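Local coordinates for protein UDP-N-acetylglucosamine 2-epimerase (Methanocaldococcus jannaschii, PDB 4NES) that probably catalyses the reversible epimerisation of UDP-N-acetylglucosamine to UDP-N-acetylmannosamine at C-2, and binds UDP-N-acetylglucosamine and UDP, at residues P11-L16 against I46-L51; K110-H115 against I139-F144; A145-A150 against R311-E316; D200-T205 against Y232-I237. All coordinates share one frame; numbering follows the deposited sequence.

Interaction 1 of 4, residues P11-L16 against I46-L51; sequences PEIIKL and IFFEEL. With UDP (uridine-5'-diphosphate), chain C; UD1 (uridine-diphosphate-N-acetylglucosamine), chain B.
Ile13 and Ile14 of helix 10-23 pack on Phe47, Phe48 and Leu51, joining two nearly parallel helices, their axes 9.9 Å apart at an angle of 17°, in the N-terminal Rossmann-like domain of this GT-B fold. The contact between the segments is purely apolar. Ile13 touches both aromatic side chains with different branches: CG2, anti to the backbone N (CG1 at chi1 -62°), lies 3.7 Å from Phe47 CB, and CD1 lies 3.7 Å from Phe48 CE1, the isoleucine crossing both at about a right angle. Ile14 works one step along the helix, with CD1 3.8 Å from Phe47 CE1 and its CA and CG1 beside Leu51 CD1. Tyr271 of helix 271-280, from the other domain, also packs on Ile14, Phe47 and Leu51.

Nucleotide contacts form the second group. Pro11 touches both ligands, CB 3.4 Å from O5' of UDP and CD 3.5 Å from C6' of UDP-N-acetylglucosamine. An alanine in place of Phe47 would keep the CB packed on Ile13, but would probably open a gap beside Ile14 CD1 and leave UDP O2 without the ring edge next to it. UDP O2 sits at that edge, near the ring plane, 3.2 Å from Phe47 CE1.

Interaction 2 of 4, residues K110-H115 against I139-F144; sequences KIDVAH and ISSYLF
Phe144 leans from its own strand onto Ala114 and His115 in a parallel beta pair, the two strands of a beta-alpha-beta unit linked through helix 128-138. Its CB lies 3.6 Å from His115 O; CG, anti to the carbonyl carbon (chi1 -64°), and CD2 pass the same oxygen, CD2 at 3.7 Å. Further out, CE2 brings the ring edge to Ala114 CB, and the side chain also packs on Ile357, Ile360 and Leu361 of helix 353-363. An alanine here would keep CB beside His115 O but would probably open a gap between Ala114 and helix 353-363.

The backbone supplies the grip. Phe144 N donates to His115 O, and His115 N to Tyr142 O in a nearly straight bond (N-H...O 175°). Val113 O takes two donors, Ser141 N at 2.7 Å and Tyr142 N at 3.1 Å. Where the strands part, a water accepts from Val113 N, donates to Ile139 O and bonds Ser141 OG. Ser140 OG presses 3.3 Å from His115 CB while bonding Thr136 O, and the His115 ring is held by Asp137 and Gly94. Strand bonds thus fix the register, while a single water links Val113 N and Ile139 O before the direct pairing begins.

Interaction 3 of 4, residues A145-A150 against R311-E316; sequences APTEIA and RPETVE
Thr147 and Glu313 reach toward each other tip to tip, carrying a small contact between the two domains of the GT-B fold. Among the polar approaches, Thr147 OG1 stands 3.5 Å from Glu313 OE2. The glutamate chain bends at CG (chi2 80°) rather than running straight out, and its CG lies 4.1 Å from Thr147 CG2, so the methyl of the threonine and the stem of the acid meet as well.

Thr147 has a second task as N-cap of helix 148-156. Its OG1 sits between the backbone N and the carbonyl carbon (chi1 63°) and accepts from Ala150 N at 3.2 Å. Glu313 OE2 thus lies close to the capped start of that helix, whose positive end would be expected to steady a negative charge there.

The apolar share is thin: Ile149 CG2 comes within 4.4 Å of Pro312 CG. Separately, Ile149 CG1 makes a van der Waals approach to Glu316 OE2 at 4.1 Å, the two side chains again tip to tip, here near the surface.

Within 311-316 the turn is fastened by Arg311 O, which receives both Thr314 N and Thr314 OG1, the hydroxyl at 2.8 Å. The Arg311 side chain takes no part across the contact and forms a salt bridge with Glu293 of helix 289-298.

Around the contact, Leu120 packs on both Pro146 and Arg311, and Phe348 on Glu313. Helix 148-156, which follows strand 142-145 of the N-terminal sheet, faces the short helix 313-316, which comes just before strand 320-322 at the edge of the C-terminal sheet.

Interaction 4 of 4, residues D200-T205 against Y232-I237; sequences DYFLLT and YDKAII
Phe202 and Lys234 meet through an unusual lysine torsion: chi1 near -132° lays CG over the face of the phenyl ring, and bends further along the chain bring CE back toward the rim atoms CE1 and CZ. The result is a CH-pi contact, Lys234 CG lying 3.6 Å from the centroid of the Phe202 ring, with the two side chains crossing at about a right angle. Tyr201, on the other face of the sheet, holds CG between its backbone N and carbonyl carbon (chi1 63°). Its ring receives Ile237 CD1 over one face, 3.8 Å from the centroid, in a second CH-pi contact.

Between them runs a parallel ladder. Phe202 N donates to Ala235 O, Ile237 N to Phe202 O, and Leu204 N to Ile237 O at 2.8 Å, all nearly straight. At the start of the pair a water bridges instead, donating to Asp200 O at 2.6 Å and accepting from Ala235 N. Ile236 adds its CD1 to Phe202 CB at 3.7 Å and its CG2 to Leu204 CB, on the Phe202 side, while Leu203 CD1 touches Ile237 CG2 on the Tyr201 side.

Strand 201-205 lies inside the C-terminal Rossmann-like sheet, with 235-239 between it and the outermost strand 263-266; helix 271-280 packs on Leu203 and helix 327-338 on Phe202. Lys234 NZ has its main salt bridge with Glu282, and the one to Asp200 OD2 is long, 3.9 Å. The lysine thus plays two parts: its aliphatic stem serves the apolar packing on Phe202, while its ammonium stays with carboxylates where the strands begin.

Overall arrangement
From the N terminus, interaction 1 closes a short loop that returns helix 45-50 to helix 10-23 in the first domain, beside the nucleotides. Interaction 2 follows in series, closing the beta-alpha-beta unit of strands 112-116 and 142-145. Interaction 3 opens directly after it in the sequence and closes only at 311-316, a span of some 160 residues that carries the chain through most of the second domain and back against the first. Interaction 4 falls within that span, pairing strands 201-205 and 235-239; no loops cross. Interactions 1 and 3 also meet at Lys15 and Arg311, like charges that both form salt bridges with Glu293.

Interaction 1 of 4, residues P11-L16 against I46-L51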
# COMPACT_ATOMS: atom_id res chain seq x y z
N PRO A 11 -12.86 17.21 -0.89
CA PRO A 11 -12.87 17.03 0.58
C PRO A 11 -11.51 17.25 1.23
O PRO A 11 -11.46 17.72 2.37
CB PRO A 11 -13.30 15.57 0.75
CG PRO A 11 -12.94 14.90 -0.56
CD PRO A 11 -13.19 15.95 -1.59
N GLU A 12 -10.42 16.94 0.53
CA GLU A 12 -9.08 17.16 1.06
C GLU A 12 -8.81 18.64 1.24
O GLU A 12 -8.20 19.05 2.23
CB GLU A 12 -8.02 16.59 0.12
CG GLU A 12 -8.04 15.07 -0.04
CD GLU A 12 -7.15 14.64 -1.18
OE1 GLU A 12 -7.67 14.21 -2.23
OE2 GLU A 12 -5.91 14.76 -1.04
N ILE A 13 -9.24 19.45 0.27
CA ILE A 13 -8.97 20.88 0.34
C ILE A 13 -9.66 21.46 1.58
O ILE A 13 -9.06 22.22 2.35
CB ILE A 13 -9.45 21.60 -0.94
CG1 ILE A 13 -8.71 21.07 -2.16
CG2 ILE A 13 -9.26 23.10 -0.81
CD1 ILE A 13 -9.40 21.36 -3.49
N ILE A 14 -10.90 21.06 1.78
CA ILE A 14 -11.68 21.55 2.92
C ILE A 14 -11.04 21.10 4.24
O ILE A 14 -10.83 21.91 5.14
CB ILE A 14 -13.14 21.06 2.80
CG1 ILE A 14 -13.82 21.71 1.58
CG2 ILE A 14 -13.91 21.33 4.09
CD1 ILE A 14 -15.10 21.03 1.18
N LYS A 15 -10.70 19.82 4.34
CA LYS A 15 -10.17 19.29 5.59
C LYS A 15 -8.73 19.68 5.88
O LYS A 15 -8.28 19.62 7.03
CB LYS A 15 -10.37 17.76 5.65
CG LYS A 15 -11.79 17.42 6.04
CD LYS A 15 -12.09 15.93 5.91
CE LYS A 15 -13.42 15.57 6.56
NZ LYS A 15 -13.80 14.13 6.35
N LEU A 16 -7.99 20.10 4.86
CA LEU A 16 -6.64 20.62 5.06
C LEU A 16 -6.64 22.11 5.35
O LEU A 16 -5.64 22.64 5.86
CB LEU A 16 -5.74 20.34 3.86
CG LEU A 16 -5.28 18.88 3.78
CD1 LEU A 16 -4.82 18.55 2.36
CD2 LEU A 16 -4.17 18.60 4.81
N ILE A 46 -13.01 26.78 -6.55
CA ILE A 46 -13.93 27.49 -5.66
C ILE A 46 -13.52 27.34 -4.20
O ILE A 46 -13.75 28.25 -3.39
CB ILE A 46 -15.40 27.07 -5.91
CG1 ILE A 46 -16.37 28.00 -5.17
CG2 ILE A 46 -15.65 25.61 -5.51
CD1 ILE A 46 -17.81 27.93 -5.70
N PHE A 47 -12.89 26.22 -3.84
CA PHE A 47 -12.49 26.00 -2.47
C PHE A 47 -11.23 26.77 -2.11
O PHE A 47 -11.12 27.30 -1.01
CB PHE A 47 -12.37 24.50 -2.19
CG PHE A 47 -13.66 23.79 -2.40
CD1 PHE A 47 -14.68 23.93 -1.47
CD2 PHE A 47 -13.90 23.08 -3.57
CE1 PHE A 47 -15.91 23.32 -1.68
CE2 PHE A 47 -15.12 22.47 -3.78
CZ PHE A 47 -16.13 22.60 -2.83
N PHE A 48 -10.29 26.83 -3.05
CA PHE A 48 -9.12 27.67 -2.84
C PHE A 48 -9.53 29.12 -2.66
O PHE A 48 -8.94 29.83 -1.84
CB PHE A 48 -8.12 27.50 -3.99
CG PHE A 48 -7.22 26.32 -3.82
CD1 PHE A 48 -7.64 25.05 -4.17
CD2 PHE A 48 -5.94 26.48 -3.29
CE1 PHE A 48 -6.80 23.95 -4.00
CE2 PHE A 48 -5.10 25.38 -3.12
CZ PHE A 48 -5.53 24.12 -3.48
N GLU A 49 -10.55 29.56 -3.40
CA GLU A 49 -11.04 30.93 -3.27
C GLU A 49 -11.79 31.18 -1.96
O GLU A 49 -11.46 32.10 -1.21
CB GLU A 49 -11.93 31.29 -4.46
CG GLU A 49 -12.49 32.71 -4.41
CD GLU A 49 -11.40 33.76 -4.46
OE1 GLU A 49 -10.31 33.47 -4.99
OE2 GLU A 49 -11.64 34.90 -3.98
N GLU A 50 -12.81 30.38 -1.69
CA GLU A 50 -13.65 30.64 -0.53
C GLU A 50 -12.89 30.43 0.78
O GLU A 50 -13.20 31.08 1.78
CB GLU A 50 -14.91 29.77 -0.55
CG GLU A 50 -15.90 30.11 -1.66
CD GLU A 50 -17.24 29.42 -1.50
OE1 GLU A 50 -17.38 28.54 -0.63
OE2 GLU A 50 -18.17 29.76 -2.26
N LEU A 51 -11.92 29.53 0.77
CA LEU A 51 -11.17 29.21 1.98
C LEU A 51 -9.87 30.00 2.08
O LEU A 51 -9.08 29.78 3.00
CB LEU A 51 -10.91 27.70 2.08
CG LEU A 51 -12.21 26.89 2.16
CD1 LEU A 51 -11.93 25.40 2.08
CD2 LEU A 51 -12.95 27.20 3.44
N1 UDP C . -19.36 19.91 -0.30
C2 UDP C . -19.37 21.14 -0.85
N3 UDP C . -20.22 21.41 -1.87
C4 UDP C . -21.07 20.49 -2.36
C5 UDP C . -21.09 19.20 -1.82
C6 UDP C . -20.19 18.94 -0.78
O2 UDP C . -18.61 22.02 -0.44
O4 UDP C . -21.93 20.83 -3.41
C1' UDP C . -18.42 19.53 0.77
C2' UDP C . -18.96 19.08 2.02
O2' UDP C . -19.38 20.17 2.81
C3' UDP C . -17.86 18.29 2.60
C4' UDP C . -17.14 17.79 1.44
O4' UDP C . -17.71 18.39 0.30
O3' UDP C . -16.99 19.04 3.40
C5' UDP C . -17.25 16.32 1.25
O5' UDP C . -16.65 15.89 0.06
PA UDP C . -17.19 14.65 -0.77
O1A UDP C . -17.02 14.97 -2.24
O2A UDP C . -18.63 14.38 -0.40
O3A UDP C . -16.26 13.41 -0.47
PB UDP C . -16.09 12.44 0.75
O1B UDP C . -16.19 13.21 2.05
O2B UDP C . -17.12 11.35 0.64
O3B UDP C . -14.71 11.89 0.52
C1' UD1 B . -12.78 10.85 -5.49
C2' UD1 B . -12.32 9.94 -4.39
C3' UD1 B . -13.32 9.80 -3.35
C4' UD1 B . -13.80 11.08 -2.83
C5' UD1 B . -14.20 12.01 -3.95
C6' UD1 B . -14.50 13.38 -3.49
C7' UD1 B . -10.70 8.12 -5.19
C8' UD1 B . -10.56 6.73 -5.74
N2' UD1 B . -12.04 8.59 -4.94
O1' UD1 B . -13.89 10.29 -6.10
O3' UD1 B . -12.79 9.01 -2.28
O4' UD1 B . -14.91 10.90 -1.96
O5' UD1 B . -13.14 12.13 -4.90
O6' UD1 B . -15.46 14.04 -4.22
O7' UD1 B . -9.71 8.82 -4.97
N1 UD1 B . -14.86 14.41 -12.50
C2 UD1 B . -15.04 15.59 -13.10
N3 UD1 B . -14.40 16.68 -12.67
C4 UD1 B . -13.54 16.61 -11.64
C5 UD1 B . -13.33 15.40 -10.99
C6 UD1 B . -14.02 14.28 -11.45
O2 UD1 B . -15.81 15.70 -14.04
O4 UD1 B . -12.89 17.73 -11.21
C1B UD1 B . -15.58 13.20 -12.96
C2B UD1 B . -14.93 12.48 -14.07
O2' UD1 B . -15.91 11.94 -14.92
C3B UD1 B . -14.20 11.42 -13.41
C4B UD1 B . -15.13 11.06 -12.31
O4B UD1 B . -15.73 12.27 -11.89
O3B UD1 B . -13.88 10.33 -14.23
C5B UD1 B . -14.44 10.43 -11.16
O5B UD1 B . -13.34 11.14 -10.65
PA UD1 B . -12.38 10.49 -9.63
O1A UD1 B . -11.76 9.27 -10.25
O2A UD1 B . -11.36 11.50 -9.21
O3A UD1 B . -13.22 9.96 -8.41
PB UD1 B . -14.34 10.70 -7.55
O1B UD1 B . -15.64 10.01 -7.82
O2B UD1 B . -14.30 12.19 -7.76

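Interaction 2 of 4, residues K110-H115 against I139-F144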
# COMPACT_ATOMS: atom_id res chain seq x y z
N LYS A 110 11.99 7.61 2.11
CA LYS A 110 12.32 7.72 3.54
C LYS A 110 11.97 9.11 4.10
O LYS A 110 12.67 9.64 4.97
CB LYS A 110 13.76 7.30 3.82
CG LYS A 110 14.07 5.92 3.27
CD LYS A 110 15.41 5.39 3.71
CE LYS A 110 15.74 4.12 2.94
NZ LYS A 110 16.83 3.33 3.59
N ILE A 111 10.89 9.68 3.58
CA ILE A 111 10.35 10.94 4.07
C ILE A 111 9.17 10.63 4.96
O ILE A 111 8.25 9.90 4.56
CB ILE A 111 9.86 11.83 2.90
CG1 ILE A 111 11.03 12.22 2.00
CG2 ILE A 111 9.14 13.08 3.43
CD1 ILE A 111 10.61 12.87 0.69
N ASP A 112 9.17 11.16 6.18
CA ASP A 112 8.07 10.91 7.12
C ASP A 112 6.72 11.32 6.56
O ASP A 112 6.56 12.42 6.01
CB ASP A 112 8.30 11.65 8.44
CG ASP A 112 9.42 11.05 9.28
OD1 ASP A 112 9.98 10.00 8.90
OD2 ASP A 112 9.74 11.65 10.33
N VAL A 113 5.74 10.44 6.71
CA VAL A 113 4.37 10.71 6.27
C VAL A 113 3.47 11.01 7.46
O VAL A 113 3.43 10.23 8.43
CB VAL A 113 3.80 9.51 5.49
CG1 VAL A 113 2.33 9.73 5.16
CG2 VAL A 113 4.63 9.27 4.23
N ALA A 114 2.77 12.13 7.40
CA ALA A 114 1.77 12.47 8.41
C ALA A 114 0.39 12.32 7.79
O ALA A 114 0.06 12.99 6.82
CB ALA A 114 1.97 13.89 8.90
N HIS A 115 -0.41 11.41 8.35
CA HIS A 115 -1.73 11.11 7.82
C HIS A 115 -2.81 11.74 8.68
O HIS A 115 -3.01 11.34 9.83
CB HIS A 115 -1.94 9.60 7.74
CG HIS A 115 -3.18 9.21 7.01
ND1 HIS A 115 -3.80 7.99 7.19
CD2 HIS A 115 -3.92 9.86 6.07
CE1 HIS A 115 -4.86 7.91 6.41
NE2 HIS A 115 -4.96 9.04 5.72
N ILE A 139 2.02 2.99 6.45
CA ILE A 139 3.30 3.61 6.11
C ILE A 139 3.45 5.02 6.68
O ILE A 139 4.35 5.76 6.29
CB ILE A 139 3.58 3.60 4.59
CG1 ILE A 139 2.36 4.07 3.82
CG2 ILE A 139 4.02 2.21 4.14
CD1 ILE A 139 2.58 4.14 2.33
N SER A 140 2.58 5.38 7.62
CA SER A 140 2.63 6.72 8.21
C SER A 140 3.50 6.77 9.45
O SER A 140 3.54 5.83 10.24
CB SER A 140 1.21 7.16 8.60
OG SER A 140 0.44 7.40 7.44
N SER A 141 4.19 7.89 9.63
CA SER A 141 4.97 8.14 10.83
C SER A 141 4.18 8.87 11.91
O SER A 141 4.45 8.72 13.11
CB SER A 141 6.23 8.92 10.48
OG SER A 141 7.13 8.11 9.74
N TYR A 142 3.19 9.65 11.49
CA TYR A 142 2.26 10.31 12.41
C TYR A 142 0.86 9.96 11.95
O TYR A 142 0.52 10.15 10.77
CB TYR A 142 2.42 11.83 12.37
CG TYR A 142 3.80 12.33 12.72
CD1 TYR A 142 4.79 12.40 11.76
CD2 TYR A 142 4.09 12.78 14.01
CE1 TYR A 142 6.05 12.87 12.06
CE2 TYR A 142 5.36 13.25 14.32
CZ TYR A 142 6.32 13.30 13.34
OH TYR A 142 7.59 13.77 13.63
N LEU A 143 0.04 9.47 12.87
CA LEU A 143 -1.33 9.07 12.56
C LEU A 143 -2.25 9.94 13.39
O LEU A 143 -2.35 9.77 14.61
CB LEU A 143 -1.55 7.59 12.86
CG LEU A 143 -0.74 6.74 11.87
CD1 LEU A 143 0.54 6.22 12.48
CD2 LEU A 143 -1.57 5.60 11.32
N PHE A 144 -2.88 10.90 12.73
CA PHE A 144 -3.74 11.84 13.41
C PHE A 144 -5.17 11.32 13.37
O PHE A 144 -5.90 11.52 12.40
CB PHE A 144 -3.60 13.23 12.79
CG PHE A 144 -2.23 13.80 12.95
CD1 PHE A 144 -1.75 14.11 14.21
CD2 PHE A 144 -1.40 14.00 11.85
CE1 PHE A 144 -0.48 14.63 14.39
CE2 PHE A 144 -0.13 14.53 12.02
CZ PHE A 144 0.33 14.84 13.29
O HOH W 1 6.25 7.55 7.18

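Interaction 3 of 4, residues A145-A150 against R311-E316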
# COMPACT_ATOMS: atom_id res chain seq x y z
N ALA A 145 -5.54 10.61 14.43
CA ALA A 145 -6.83 9.94 14.53
C ALA A 145 -7.89 10.91 15.05
O ALA A 145 -7.61 11.74 15.92
CB ALA A 145 -6.71 8.73 15.45
N PRO A 146 -9.11 10.82 14.51
CA PRO A 146 -10.11 11.80 14.97
C PRO A 146 -10.77 11.39 16.28
O PRO A 146 -11.26 12.26 17.01
CB PRO A 146 -11.15 11.79 13.84
CG PRO A 146 -11.02 10.41 13.25
CD PRO A 146 -9.55 10.09 13.31
N THR A 147 -10.76 10.10 16.60
CA THR A 147 -11.46 9.58 17.77
C THR A 147 -10.70 8.41 18.39
O THR A 147 -9.80 7.84 17.77
CB THR A 147 -12.84 9.02 17.41
OG1 THR A 147 -12.68 7.91 16.51
CG2 THR A 147 -13.72 10.06 16.75
N GLU A 148 -11.12 8.03 19.59
CA GLU A 148 -10.56 6.86 20.24
C GLU A 148 -10.88 5.56 19.50
O GLU A 148 -10.07 4.64 19.51
CB GLU A 148 -11.02 6.78 21.70
CG GLU A 148 -10.57 7.96 22.55
CD GLU A 148 -9.07 7.97 22.83
OE1 GLU A 148 -8.39 6.95 22.58
OE2 GLU A 148 -8.57 9.00 23.32
N ILE A 149 -12.04 5.50 18.84
CA ILE A 149 -12.38 4.36 17.98
C ILE A 149 -11.33 4.17 16.89
O ILE A 149 -10.84 3.06 16.66
CB ILE A 149 -13.76 4.52 17.33
CG1 ILE A 149 -14.86 4.39 18.39
CG2 ILE A 149 -13.96 3.50 16.21
CD1 ILE A 149 -14.77 3.13 19.21
N ALA A 150 -10.96 5.26 16.24
CA ALA A 150 -9.94 5.23 15.20
C ALA A 150 -8.59 4.80 15.77
O ALA A 150 -7.88 3.99 15.16
CB ALA A 150 -9.84 6.59 14.52
N ARG A 311 -17.35 6.23 9.85
CA ARG A 311 -17.55 7.09 11.02
C ARG A 311 -18.74 6.59 11.83
O ARG A 311 -19.79 7.24 11.89
CB ARG A 311 -17.58 8.61 10.70
CG ARG A 311 -18.37 9.03 9.46
CD ARG A 311 -17.55 8.90 8.18
NE ARG A 311 -16.45 9.85 8.08
CZ ARG A 311 -15.59 9.88 7.07
NH1 ARG A 311 -15.67 9.00 6.09
NH2 ARG A 311 -14.62 10.79 7.04
N PRO A 312 -18.57 5.42 12.48
CA PRO A 312 -19.66 4.78 13.21
C PRO A 312 -20.08 5.58 14.42
O PRO A 312 -21.16 5.32 14.93
CB PRO A 312 -19.03 3.45 13.65
CG PRO A 312 -17.57 3.73 13.70
CD PRO A 312 -17.34 4.61 12.53
N GLU A 313 -19.25 6.53 14.86
CA GLU A 313 -19.59 7.35 16.02
C GLU A 313 -20.87 8.15 15.75
O GLU A 313 -21.65 8.40 16.66
CB GLU A 313 -18.41 8.26 16.40
CG GLU A 313 -17.02 7.61 16.21
CD GLU A 313 -16.56 7.65 14.77
OE1 GLU A 313 -17.33 8.18 13.96
OE2 GLU A 313 -15.42 7.17 14.43
N THR A 314 -21.11 8.51 14.50
CA THR A 314 -22.34 9.23 14.15
C THR A 314 -23.58 8.38 14.36
O THR A 314 -24.64 8.88 14.74
CB THR A 314 -22.31 9.74 12.71
OG1 THR A 314 -22.24 8.62 11.81
CG2 THR A 314 -21.12 10.65 12.49
N VAL A 315 -23.47 7.08 14.09
CA VAL A 315 -24.57 6.17 14.34
C VAL A 315 -24.67 5.91 15.84
O VAL A 315 -25.76 5.91 16.40
CB VAL A 315 -24.39 4.83 13.58
CG1 VAL A 315 -25.50 3.86 13.93
CG2 VAL A 315 -24.36 5.08 12.07
N GLU A 316 -23.51 5.75 16.49
CA GLU A 316 -23.42 5.46 17.92
C GLU A 316 -24.10 6.56 18.78
O GLU A 316 -24.81 6.25 19.73
CB GLU A 316 -21.96 5.14 18.35
CG GLU A 316 -21.26 3.96 17.55
CD GLU A 316 -19.92 3.42 18.15
OE1 GLU A 316 -19.98 2.74 19.19
OE2 GLU A 316 -18.80 3.66 17.58

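Interaction 4 of 4, residues D200-T205 against Y232-I237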
# COMPACT_ATOMS: atom_id res chain seq x y z
N ASP A 200 -38.92 23.80 3.94
CA ASP A 200 -38.71 22.39 4.29
C ASP A 200 -38.14 21.60 3.11
O ASP A 200 -38.78 21.47 2.07
CB ASP A 200 -40.02 21.74 4.73
CG ASP A 200 -40.26 21.86 6.22
OD1 ASP A 200 -39.61 22.70 6.88
OD2 ASP A 200 -41.11 21.10 6.74
N TYR A 201 -36.92 21.07 3.27
CA TYR A 201 -36.34 20.24 2.22
C TYR A 201 -35.40 19.19 2.80
O TYR A 201 -34.94 19.32 3.93
CB TYR A 201 -35.58 21.09 1.20
CG TYR A 201 -34.39 21.84 1.78
CD1 TYR A 201 -34.55 23.11 2.31
CD2 TYR A 201 -33.12 21.27 1.80
CE1 TYR A 201 -33.47 23.81 2.85
CE2 TYR A 201 -32.04 21.96 2.34
CZ TYR A 201 -32.22 23.23 2.86
OH TYR A 201 -31.17 23.94 3.40
N PHE A 202 -35.15 18.14 2.02
CA PHE A 202 -34.10 17.19 2.34
C PHE A 202 -32.94 17.50 1.40
O PHE A 202 -33.16 17.81 0.23
CB PHE A 202 -34.54 15.74 2.12
CG PHE A 202 -35.65 15.27 3.02
CD1 PHE A 202 -36.07 16.02 4.11
CD2 PHE A 202 -36.27 14.05 2.77
CE1 PHE A 202 -37.10 15.57 4.93
CE2 PHE A 202 -37.29 13.58 3.59
CZ PHE A 202 -37.70 14.34 4.67
N LEU A 203 -31.72 17.40 1.91
CA LEU A 203 -30.53 17.61 1.10
C LEU A 203 -29.89 16.27 0.74
O LEU A 203 -29.67 15.43 1.62
CB LEU A 203 -29.53 18.47 1.88
CG LEU A 203 -28.23 18.86 1.17
CD1 LEU A 203 -28.47 19.77 -0.03
CD2 LEU A 203 -27.29 19.52 2.16
N LEU A 204 -29.59 16.07 -0.54
CA LEU A 204 -29.04 14.81 -1.01
C LEU A 204 -27.70 14.99 -1.72
O LEU A 204 -27.56 15.87 -2.57
CB LEU A 204 -30.03 14.14 -1.96
CG LEU A 204 -29.59 12.89 -2.72
CD1 LEU A 204 -29.39 11.70 -1.79
CD2 LEU A 204 -30.63 12.55 -3.81
N THR A 205 -26.72 14.16 -1.37
CA THR A 205 -25.53 13.97 -2.21
C THR A 205 -25.26 12.48 -2.34
O THR A 205 -25.53 11.73 -1.42
CB THR A 205 -24.24 14.69 -1.69
OG1 THR A 205 -23.69 13.98 -0.57
CG2 THR A 205 -24.51 16.16 -1.33
N TYR A 232 -43.73 11.36 2.04
CA TYR A 232 -43.54 12.45 3.00
C TYR A 232 -43.83 13.84 2.44
O TYR A 232 -43.80 14.82 3.18
CB TYR A 232 -42.14 12.37 3.61
CG TYR A 232 -41.90 11.10 4.38
CD1 TYR A 232 -42.41 10.94 5.66
CD2 TYR A 232 -41.20 10.04 3.82
CE1 TYR A 232 -42.21 9.77 6.37
CE2 TYR A 232 -40.99 8.86 4.52
CZ TYR A 232 -41.50 8.74 5.80
OH TYR A 232 -41.31 7.58 6.51
N ASP A 233 -44.12 13.91 1.14
CA ASP A 233 -44.41 15.17 0.46
C ASP A 233 -43.30 16.18 0.70
O ASP A 233 -43.54 17.29 1.19
CB ASP A 233 -45.78 15.73 0.88
CG ASP A 233 -46.25 16.86 -0.01
OD1 ASP A 233 -45.86 16.88 -1.20
OD2 ASP A 233 -47.00 17.74 0.47
N LYS A 234 -42.08 15.79 0.36
CA LYS A 234 -40.92 16.61 0.66
C LYS A 234 -40.12 16.96 -0.59
O LYS A 234 -39.94 16.12 -1.47
CB LYS A 234 -40.01 15.86 1.64
CG LYS A 234 -39.56 16.71 2.80
CD LYS A 234 -40.75 17.23 3.59
CE LYS A 234 -40.96 16.47 4.88
NZ LYS A 234 -41.57 17.36 5.92
N ALA A 235 -39.66 18.20 -0.66
CA ALA A 235 -38.78 18.61 -1.74
C ALA A 235 -37.36 18.14 -1.44
O ALA A 235 -36.94 18.11 -0.28
CB ALA A 235 -38.81 20.11 -1.93
N ILE A 236 -36.63 17.77 -2.49
CA ILE A 236 -35.25 17.33 -2.36
C ILE A 236 -34.35 18.30 -3.12
O ILE A 236 -34.66 18.67 -4.26
CB ILE A 236 -35.06 15.94 -3.01
CG1 ILE A 236 -36.12 14.95 -2.52
CG2 ILE A 236 -33.66 15.42 -2.76
CD1 ILE A 236 -36.03 14.60 -1.05
N ILE A 237 -33.26 18.72 -2.49
CA ILE A 237 -32.21 19.45 -3.18
C ILE A 237 -31.03 18.50 -3.35
O ILE A 237 -30.50 17.99 -2.37
CB ILE A 237 -31.77 20.71 -2.41
CG1 ILE A 237 -32.96 21.67 -2.26
CG2 ILE A 237 -30.62 21.41 -3.12
CD1 ILE A 237 -32.66 22.92 -1.45
O HOH W 2 -40.92 20.34 1.06